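Local coordinates for cycloalternan-forming enzyme (Listeria monocytogenes serovar 1/2a, PDB 5F7U), which is a multidomain carbohydrate-active enzyme of glycosyl hydrolase family 31, with a TIM-barrel core, flanking beta domains and several bound glycans, at residues R25-R28 / D29-A32. The protein carries 1 engineered substitution. Residues are numbered along the deposited sequence; the frame is centred on the assembly and turned at random.
Sequences RSPR and DPKA
P27 and P30 stand at the two ends of a tight bend, their CA atoms 5.3 Å apart, with R28 and D29 at its corners in backbone conformations close to those of a type VIII beta turn. A turn of this kind has no closing backbone hydrogen bond, which suits proline at its last position because proline has no N-H to give. The cis peptide before P27 also redirects the chain as it leaves strand 25-26, and the CG of P30 then lies 3.6 Å from the carbonyl O of P27.

A side chain holds the first corner instead. R25 runs extended to CD, then turns about its CG-CD bond (chi3 73°) and brings its guanidinium side-on to a single acceptor, the O of R28: NE lies 2.9 Å from it and NH1 2.8 Å. NH1 approaches almost straight down the carbonyl bond (169°), whereas NE comes from above the carbonyl plane. The same oxygen touches P30 CD at 3.4 Å, and R25 crosses the proline ring at about a right angle. Arginine fits because its long chain reaches three residues ahead; R28 O in the guanidinium plane, together with the bond from NH2 to Y94 OH, should limit rotation of the group.

R28, extended enough to span the distance, turns back to E24 (salt bridge from NE) and D16 O (bonded by NH1), while the short carboxylate of D29 accepts a salt bridge from distant R545 through OD2. The arrangement is thus an open, proline-bounded beta turn pinned by an arginine, linking strands 25-26 and 36-43 of the N-terminal E-set-type beta domain and tying it to the TIM-barrel domain.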
ATOM      1  N   ARG A  25       5.887 -36.689   7.573  1.00 13.11           N
ATOM      2  CA  ARG A  25       6.336 -36.913   8.941  1.00 13.70           C
ATOM      3  C   ARG A  25       5.787 -35.795   9.821  1.00 14.09           C
ATOM      4  O   ARG A  25       5.763 -34.633   9.405  1.00 14.43           O
ATOM      5  CB  ARG A  25       7.854 -36.892   8.977  1.00 13.69           C
ATOM      6  CG  ARG A  25       8.448 -36.883  10.381  1.00 14.07           C
ATOM      7  CD  ARG A  25       9.949 -37.054  10.281  1.00 14.36           C
ATOM      8  NE  ARG A  25      10.618 -35.840   9.778  1.00 14.20           N
ATOM      9  CZ  ARG A  25      11.592 -35.847   8.874  1.00 14.09           C
ATOM     10  NH1 ARG A  25      12.188 -34.710   8.559  1.00 14.46           N
ATOM     11  NH2 ARG A  25      11.964 -36.981   8.274  1.00 14.12           N
ATOM     12  N   SER A  26       5.348 -36.138  11.024  1.00 14.44           N
ATOM     13  CA  SER A  26       4.832 -35.123  11.949  1.00 15.80           C
ATOM     14  C   SER A  26       5.450 -35.314  13.336  1.00 16.18           C
ATOM     15  O   SER A  26       5.391 -36.433  13.862  1.00 16.55           O
ATOM     16  CB  SER A  26       3.301 -35.173  12.019  1.00 16.74           C
ATOM     17  OG  SER A  26       2.818 -34.153  12.895  1.00 18.99           O
ATOM     18  N   PRO A  27       6.085 -34.278  13.915  1.00 16.26           N
ATOM     19  CA  PRO A  27       6.390 -32.992  13.271  1.00 16.27           C
ATOM     20  C   PRO A  27       7.369 -33.141  12.118  1.00 15.57           C
ATOM     21  O   PRO A  27       8.168 -34.081  12.098  1.00 15.57           O
ATOM     22  CB  PRO A  27       7.076 -32.185  14.379  1.00 17.02           C
ATOM     23  CG  PRO A  27       7.068 -33.031  15.608  1.00 17.69           C
ATOM     24  CD  PRO A  27       6.823 -34.450  15.176  1.00 17.36           C
ATOM     25  N   ARG A  28       7.346 -32.199  11.174  1.00 15.69           N
ATOM     26  CA  ARG A  28       8.307 -32.235  10.061  1.00 15.54           C
ATOM     27  C   ARG A  28       9.753 -32.194  10.571  1.00 16.01           C
ATOM     28  O   ARG A  28      10.597 -32.949  10.095  1.00 16.18           O
ATOM     29  CB  ARG A  28       8.043 -31.071   9.093  1.00 15.97           C
ATOM     30  CG  ARG A  28       6.766 -31.277   8.275  1.00 15.49           C
ATOM     31  CD  ARG A  28       6.514 -30.055   7.402  1.00 16.07           C
ATOM     32  NE  ARG A  28       5.270 -30.185   6.643  1.00 16.07           N
ATOM     33  CZ  ARG A  28       4.571 -29.165   6.140  1.00 16.42           C
ATOM     34  NH1 ARG A  28       4.958 -27.892   6.339  1.00 16.78           N
ATOM     35  NH2 ARG A  28       3.465 -29.426   5.433  1.00 15.66           N
ATOM     36  N   ASP A  29      10.022 -31.295  11.523  1.00 16.69           N
ATOM     37  CA  ASP A  29      11.366 -31.093  12.067  1.00 17.41           C
ATOM     38  C   ASP A  29      11.262 -31.316  13.569  1.00 17.19           C
ATOM     39  O   ASP A  29      10.985 -30.379  14.301  1.00 17.15           O
ATOM     40  CB  ASP A  29      11.878 -29.667  11.770  1.00 18.90           C
ATOM     41  CG  ASP A  29      11.975 -29.364  10.278  1.00 20.05           C
ATOM     42  OD1 ASP A  29      12.640 -30.109   9.524  1.00 20.65           O
ATOM     43  OD2 ASP A  29      11.426 -28.331   9.856  1.00 22.15           O
ATOM     44  N   PRO A  30      11.447 -32.575  14.032  1.00 17.08           N
ATOM     45  CA  PRO A  30      11.217 -32.908  15.447  1.00 17.22           C
ATOM     46  C   PRO A  30      12.207 -32.229  16.388  1.00 17.65           C
ATOM     47  O   PRO A  30      13.421 -32.189  16.118  1.00 17.14           O
ATOM     48  CB  PRO A  30      11.410 -34.426  15.484  1.00 17.42           C
ATOM     49  CG  PRO A  30      11.081 -34.868  14.080  1.00 17.15           C
ATOM     50  CD  PRO A  30      11.706 -33.789  13.233  1.00 17.12           C
ATOM     51  N   LYS A  31      11.660 -31.690  17.475  1.00 18.05           N
ATOM     52  CA  LYS A  31      12.438 -31.169  18.580  1.00 18.85           C
ATOM     53  C   LYS A  31      12.496 -32.224  19.677  1.00 19.09           C
ATOM     54  O   LYS A  31      11.730 -33.198  19.659  1.00 18.66           O
ATOM     55  CB  LYS A  31      11.804 -29.888  19.119  1.00 20.02           C
ATOM     56  CG  LYS A  31      11.815 -28.714  18.145  1.00 20.94           C
ATOM     57  CD  LYS A  31      11.160 -27.521  18.829  1.00 22.94           C
ATOM     58  CE  LYS A  31      10.600 -26.505  17.863  1.00 24.30           C
ATOM     59  NZ  LYS A  31       9.383 -27.009  17.156  1.00 25.09           N
ATOM     60  N   ALA A  32      13.392 -32.020  20.642  1.00 19.68           N
ATOM     61  CA  ALA A  32      13.517 -32.902  21.809  1.00 20.66           C
ATOM     62  C   ALA A  32      12.158 -33.158  22.484  1.00 21.02           C
ATOM     63  O   ALA A  32      11.355 -32.229  22.672  1.00 21.15           O
ATOM     64  CB  ALA A  32      14.497 -32.297  22.807  1.00 21.69           C
TER